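Local coordinates for alkaline phosphatase D (Bacillus subtilis, PDB 2YEQ), which hydrolyses phosphate esters, working as a phosphodiesterase and alkaline phosphatase with iron and calcium in its active site, at residues V327-F339 with D350-I363. Numbering follows the deposited sequence.
Sequences VLAQQIFFAKWNF and DSWDGYPAQRERVI. With PE5 (3,6,9,12,15,18,21,24-octaoxahexacosan-1-ol), chain E.
Phe334 and Trp352 meet in a T-shaped stack where, in this calcineurin-like phosphatase fold, the loop leaving strand 325-329 packs against the 3-10 turn 352-354 and the helix 356-368 that follows it. The phenyl edge points at the indole face, planes 66° apart, with CD1 of Phe334 3.5 Å from CD2 of Trp352. With its CG anti to the backbone N (chi1 -175°), Phe334 also turns one face to Arg359 CD in a CH-pi contact. Branched Ile332 fills in beside the indole, its CG1 3.6 Å from Trp352 CD1. Tryptophan suits this place because it joins a broad apolar face to a polar edge: NE1 donates an almost straight bond (171°) to Gln330 OE1, 2.8 Å away. Glutamine can accept and donate at once: Ile332 N reaches OE1 from the opposite face of the amide, while NE2 donates to Ile332 O. A leucine in place of Trp352 would probably leave Gln330 OE1 without one donor and the Phe334 edge without its aromatic face. Arginine suits position 359 because its methylenes cover the phenyl while NH1 donates to Phe334 O at 2.8 Å. In a salt bridge, Arg359 NH1 and NH2 converge on one carboxylate oxygen, Asp353 OD1, each at 2.9 Å.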
loop_
_atom_site.group_PDB
_atom_site.type_symbol
_atom_site.label_atom_id
_atom_site.label_comp_id
_atom_site.label_asym_id
_atom_site.label_seq_id
_atom_site.Cartn_x
_atom_site.Cartn_y
_atom_site.Cartn_z
ATOM N N VAL A 327 3.923 0.605 15.067
ATOM C CA VAL A 327 3.074 0.275 13.918
ATOM C C VAL A 327 3.909 -0.487 12.886
ATOM O O VAL A 327 5.053 -0.114 12.643
ATOM C CB VAL A 327 2.484 1.548 13.292
ATOM C CG1 VAL A 327 1.515 1.217 12.116
ATOM C CG2 VAL A 327 1.747 2.383 14.384
ATOM N N LEU A 328 3.339 -1.571 12.370
ATOM C CA LEU A 328 3.882 -2.302 11.227
ATOM C C LEU A 328 3.016 -1.999 10.003
ATOM O O LEU A 328 1.915 -2.480 9.877
ATOM C CB LEU A 328 3.894 -3.814 11.489
ATOM C CG LEU A 328 4.652 -4.383 12.689
ATOM C CD1 LEU A 328 4.831 -5.930 12.515
ATOM C CD2 LEU A 328 5.935 -3.652 12.880
ATOM N N ALA A 329 3.513 -1.151 9.128
ATOM C CA ALA A 329 2.804 -0.827 7.895
ATOM C C ALA A 329 3.339 -1.798 6.855
ATOM O O ALA A 329 4.476 -1.651 6.419
ATOM C CB ALA A 329 3.112 0.586 7.484
ATOM N N GLN A 330 2.522 -2.756 6.456
ATOM C CA GLN A 330 3.013 -3.856 5.629
ATOM C C GLN A 330 1.927 -4.416 4.739
ATOM O O GLN A 330 0.845 -3.823 4.630
ATOM C CB GLN A 330 3.695 -4.920 6.516
ATOM C CG GLN A 330 2.794 -5.557 7.559
ATOM C CD GLN A 330 2.084 -6.766 7.035
ATOM O OE1 GLN A 330 2.710 -7.672 6.455
ATOM N NE2 GLN A 330 0.770 -6.773 7.168
ATOM N N GLN A 331 2.204 -5.548 4.073
ATOM C CA GLN A 331 1.452 -5.947 2.898
ATOM C C GLN A 331 0.367 -6.954 3.086
ATOM O O GLN A 331 -0.692 -6.866 2.438
ATOM C CB GLN A 331 2.433 -6.531 1.850
ATOM C CG GLN A 331 3.432 -5.544 1.276
ATOM C CD GLN A 331 4.538 -5.120 2.219
ATOM O OE1 GLN A 331 4.906 -5.833 3.168
ATOM N NE2 GLN A 331 5.116 -3.941 1.936
ATOM N N ILE A 332 0.637 -7.969 3.910
ATOM C CA ILE A 332 -0.119 -9.207 3.859
ATOM C C ILE A 332 -0.720 -9.626 5.219
ATOM O O ILE A 332 -0.305 -9.178 6.282
ATOM C CB ILE A 332 0.779 -10.357 3.295
ATOM C CG1 ILE A 332 2.130 -10.371 3.992
ATOM C CG2 ILE A 332 0.950 -10.240 1.738
ATOM C CD1 ILE A 332 2.906 -11.702 3.845
ATOM N N PHE A 333 -1.711 -10.490 5.150
ATOM C CA PHE A 333 -2.491 -10.895 6.326
ATOM C C PHE A 333 -1.603 -11.482 7.432
ATOM O O PHE A 333 -0.930 -12.500 7.242
ATOM C CB PHE A 333 -3.563 -11.861 5.889
ATOM C CG PHE A 333 -4.801 -11.869 6.758
ATOM C CD1 PHE A 333 -4.790 -12.457 8.012
ATOM C CD2 PHE A 333 -5.992 -11.347 6.286
ATOM C CE1 PHE A 333 -5.963 -12.485 8.810
ATOM C CE2 PHE A 333 -7.155 -11.397 7.059
ATOM C CZ PHE A 333 -7.124 -11.956 8.324
ATOM N N PHE A 334 -1.608 -10.821 8.596
ATOM C CA PHE A 334 -0.713 -11.155 9.697
ATOM C C PHE A 334 -1.324 -12.141 10.714
ATOM O O PHE A 334 -0.622 -13.033 11.225
ATOM C CB PHE A 334 -0.301 -9.884 10.420
ATOM C CG PHE A 334 0.708 -10.088 11.503
ATOM C CD1 PHE A 334 2.060 -10.140 11.210
ATOM C CD2 PHE A 334 0.313 -10.192 12.837
ATOM C CE1 PHE A 334 3.004 -10.326 12.220
ATOM C CE2 PHE A 334 1.250 -10.381 13.844
ATOM C CZ PHE A 334 2.585 -10.442 13.547
ATOM N N ALA A 335 -2.600 -11.959 11.040
ATOM C CA ALA A 335 -3.251 -12.803 12.037
ATOM C C ALA A 335 -3.456 -14.213 11.507
ATOM O O ALA A 335 -3.366 -14.451 10.297
ATOM C CB ALA A 335 -4.584 -12.196 12.492
ATOM N N LYS A 336 -3.733 -15.146 12.426
ATOM C CA LYS A 336 -4.187 -16.485 12.065
ATOM C C LYS A 336 -5.444 -16.384 11.223
ATOM O O LYS A 336 -6.374 -15.636 11.552
ATOM C CB LYS A 336 -4.442 -17.330 13.333
ATOM C CG LYS A 336 -5.046 -18.705 13.105
ATOM C CD LYS A 336 -5.353 -19.424 14.458
ATOM C CE LYS A 336 -6.348 -20.582 14.319
ATOM N NZ LYS A 336 -7.766 -20.192 14.065
ATOM N N TRP A 337 -5.510 -17.179 10.157
ATOM C CA TRP A 337 -6.572 -17.049 9.182
ATOM C C TRP A 337 -6.880 -18.395 8.565
ATOM O O TRP A 337 -6.589 -18.664 7.377
ATOM C CB TRP A 337 -6.119 -16.013 8.136
ATOM C CG TRP A 337 -7.161 -15.411 7.243
ATOM C CD1 TRP A 337 -8.459 -15.192 7.521
ATOM C CD2 TRP A 337 -6.935 -14.874 5.928
ATOM N NE1 TRP A 337 -9.075 -14.573 6.459
ATOM C CE2 TRP A 337 -8.154 -14.366 5.470
ATOM C CE3 TRP A 337 -5.811 -14.791 5.098
ATOM C CZ2 TRP A 337 -8.299 -13.793 4.215
ATOM C CZ3 TRP A 337 -5.953 -14.225 3.850
ATOM C CH2 TRP A 337 -7.181 -13.721 3.422
ATOM N N ASN A 338 -7.492 -19.250 9.381
ATOM C CA ASN A 338 -7.757 -20.643 9.010
ATOM C C ASN A 338 -9.008 -20.784 8.190
ATOM O O ASN A 338 -10.097 -20.486 8.675
ATOM C CB ASN A 338 -7.857 -21.504 10.280
ATOM C CG ASN A 338 -7.962 -23.000 9.992
ATOM O OD1 ASN A 338 -7.922 -23.471 8.823
ATOM N ND2 ASN A 338 -8.084 -23.765 11.066
ATOM N N PHE A 339 -8.868 -21.285 6.961
ATOM C CA PHE A 339 -10.007 -21.508 6.071
ATOM C C PHE A 339 -10.617 -22.897 6.210
ATOM O O PHE A 339 -11.649 -23.166 5.609
ATOM C CB PHE A 339 -9.575 -21.338 4.608
ATOM C CG PHE A 339 -8.936 -20.017 4.316
ATOM C CD1 PHE A 339 -9.652 -18.835 4.485
ATOM C CD2 PHE A 339 -7.639 -19.944 3.850
ATOM C CE1 PHE A 339 -9.061 -17.597 4.217
ATOM C CE2 PHE A 339 -7.049 -18.711 3.565
ATOM C CZ PHE A 339 -7.758 -17.539 3.763
ATOM N N ASP A 350 0.819 -17.468 0.920
ATOM C CA ASP A 350 1.417 -16.163 0.562
ATOM C C ASP A 350 1.336 -15.110 1.679
ATOM O O ASP A 350 1.978 -14.050 1.601
ATOM C CB ASP A 350 0.742 -15.633 -0.699
ATOM C CG ASP A 350 1.477 -14.454 -1.309
ATOM O OD1 ASP A 350 2.705 -14.548 -1.594
ATOM O OD2 ASP A 350 0.800 -13.413 -1.514
ATOM N N SER A 351 0.578 -15.437 2.725
ATOM C CA SER A 351 0.397 -14.586 3.912
ATOM C C SER A 351 1.326 -15.008 5.047
ATOM O O SER A 351 2.128 -15.924 4.879
ATOM C CB SER A 351 -1.063 -14.667 4.386
ATOM O OG SER A 351 -1.943 -14.265 3.346
ATOM N N TRP A 352 1.240 -14.335 6.203
ATOM C CA TRP A 352 2.107 -14.673 7.327
ATOM C C TRP A 352 1.855 -16.114 7.852
ATOM O O TRP A 352 2.796 -16.748 8.337
ATOM C CB TRP A 352 1.993 -13.679 8.480
ATOM C CG TRP A 352 2.636 -12.348 8.258
ATOM C CD1 TRP A 352 2.138 -11.322 7.499
ATOM C CD2 TRP A 352 3.861 -11.889 8.783
ATOM N NE1 TRP A 352 2.974 -10.264 7.536
ATOM C CE2 TRP A 352 4.053 -10.587 8.307
ATOM C CE3 TRP A 352 4.841 -12.457 9.609
ATOM C CZ2 TRP A 352 5.147 -9.829 8.654
ATOM C CZ3 TRP A 352 5.907 -11.722 9.941
ATOM C CH2 TRP A 352 6.069 -10.412 9.470
ATOM N N ASP A 353 0.640 -16.636 7.706
ATOM C CA ASP A 353 0.362 -18.034 8.045
ATOM C C ASP A 353 1.256 -19.022 7.224
ATOM O O ASP A 353 1.439 -20.175 7.635
ATOM C CB ASP A 353 -1.085 -18.400 7.763
ATOM C CG ASP A 353 -2.069 -18.005 8.901
ATOM O OD1 ASP A 353 -1.679 -17.973 10.095
ATOM O OD2 ASP A 353 -3.243 -17.750 8.548
ATOM N N GLY A 354 1.755 -18.563 6.070
ATOM C CA GLY A 354 2.642 -19.354 5.191
ATOM C C GLY A 354 4.080 -19.317 5.664
ATOM O O GLY A 354 4.930 -20.057 5.149
ATOM N N TYR A 355 4.351 -18.402 6.601
ATOM C CA TYR A 355 5.662 -18.159 7.154
ATOM C C TYR A 355 5.562 -18.141 8.692
ATOM O O TYR A 355 5.978 -17.176 9.326
ATOM C CB TYR A 355 6.249 -16.838 6.631
ATOM C CG TYR A 355 6.428 -16.816 5.100
ATOM C CD1 TYR A 355 5.327 -16.718 4.257
ATOM C CD2 TYR A 355 7.701 -16.953 4.520
ATOM C CE1 TYR A 355 5.467 -16.729 2.875
ATOM C CE2 TYR A 355 7.861 -16.928 3.121
ATOM C CZ TYR A 355 6.732 -16.837 2.306
ATOM O OH TYR A 355 6.821 -16.848 0.940
ATOM N N PRO A 356 5.050 -19.219 9.285
ATOM C CA PRO A 356 4.744 -19.225 10.743
ATOM C C PRO A 356 5.937 -19.063 11.654
ATOM O O PRO A 356 5.801 -18.450 12.713
ATOM C CB PRO A 356 4.059 -20.574 10.954
ATOM C CG PRO A 356 4.650 -21.458 9.864
ATOM C CD PRO A 356 4.789 -20.536 8.679
ATOM N N ALA A 357 7.115 -19.555 11.266
ATOM C CA ALA A 357 8.292 -19.378 12.110
ATOM C C ALA A 357 8.761 -17.943 12.130
ATOM O O ALA A 357 9.183 -17.415 13.162
ATOM C CB ALA A 357 9.444 -20.293 11.671
ATOM N N GLN A 358 8.737 -17.310 10.969
ATOM C CA GLN A 358 9.040 -15.890 10.893
ATOM C C GLN A 358 8.072 -15.130 11.820
ATOM O O GLN A 358 8.485 -14.237 12.546
ATOM C CB GLN A 358 8.881 -15.399 9.452
ATOM C CG GLN A 358 8.876 -13.901 9.290
ATOM C CD GLN A 358 10.226 -13.275 9.471
ATOM O OE1 GLN A 358 10.932 -13.005 8.504
ATOM N NE2 GLN A 358 10.593 -13.004 10.712
ATOM N N ARG A 359 6.794 -15.466 11.764
ATOM C CA ARG A 359 5.818 -14.757 12.603
ATOM C C ARG A 359 6.112 -14.987 14.092
ATOM O O ARG A 359 6.072 -14.044 14.895
ATOM C CB ARG A 359 4.394 -15.160 12.271
ATOM C CG ARG A 359 3.383 -14.220 12.939
ATOM C CD ARG A 359 2.026 -14.456 12.464
ATOM N NE ARG A 359 1.660 -15.847 12.581
ATOM C CZ ARG A 359 0.668 -16.427 11.933
ATOM N NH1 ARG A 359 -0.104 -15.738 11.115
ATOM N NH2 ARG A 359 0.431 -17.722 12.107
ATOM N N GLU A 360 6.455 -16.224 14.444
ATOM C CA GLU A 360 6.849 -16.568 15.817
ATOM C C GLU A 360 8.006 -15.733 16.324
ATOM O O GLU A 360 7.991 -15.294 17.484
ATOM C CB GLU A 360 7.224 -18.035 15.917
ATOM C CG GLU A 360 6.054 -18.973 16.016
ATOM C CD GLU A 360 6.498 -20.404 16.335
ATOM O OE1 GLU A 360 7.124 -20.598 17.407
ATOM O OE2 GLU A 360 6.229 -21.320 15.513
ATOM N N ARG A 361 9.010 -15.491 15.481
ATOM C CA ARG A 361 10.147 -14.688 15.900
ATOM C C ARG A 361 9.718 -13.253 16.220
ATOM O O ARG A 361 10.179 -12.669 17.206
ATOM C CB ARG A 361 11.278 -14.691 14.859
ATOM C CG ARG A 361 11.985 -16.066 14.703
ATOM C CD ARG A 361 13.238 -15.941 13.836
ATOM N NE ARG A 361 12.965 -15.821 12.389
ATOM C CZ ARG A 361 12.610 -16.814 11.569
ATOM N NH1 ARG A 361 12.368 -18.043 12.018
ATOM N NH2 ARG A 361 12.446 -16.559 10.268
ATOM N N VAL A 362 8.827 -12.697 15.400
ATOM C CA VAL A 362 8.342 -11.349 15.644
ATOM C C VAL A 362 7.511 -11.283 16.942
ATOM O O VAL A 362 7.731 -10.412 17.781
ATOM C CB VAL A 362 7.507 -10.809 14.445
ATOM C CG1 VAL A 362 6.879 -9.434 14.791
ATOM C CG2 VAL A 362 8.375 -10.720 13.171
ATOM N N ILE A 363 6.578 -12.207 17.105
ATOM C CA ILE A 363 5.743 -12.233 18.292
ATOM C C ILE A 363 6.573 -12.486 19.555
ATOM O O ILE A 363 6.363 -11.828 20.561
ATOM C CB ILE A 363 4.593 -13.235 18.153
ATOM C CG1 ILE A 363 3.641 -12.771 17.039
ATOM C CG2 ILE A 363 3.822 -13.343 19.478
ATOM C CD1 ILE A 363 2.572 -13.766 16.671
HETATM C C48 PE5 E . -0.777 -20.788 14.592
HETATM C C50 PE5 E . 0.200 -21.082 13.452
HETATM O O1 PE5 E . -0.266 -20.528 12.205
HETATM C C1 PE5 E . -0.728 -21.460 11.212
HETATM C C2 PE5 E . 0.333 -21.757 10.145
HETATM O O2 PE5 E . 1.041 -23.007 10.330
HETATM O O HOH W 1 -1.764 -14.955 7.919
HETATM O O HOH W 2 -2.422 -11.560 2.529
HETATM O O HOH W 3 -4.243 -18.021 6.019
#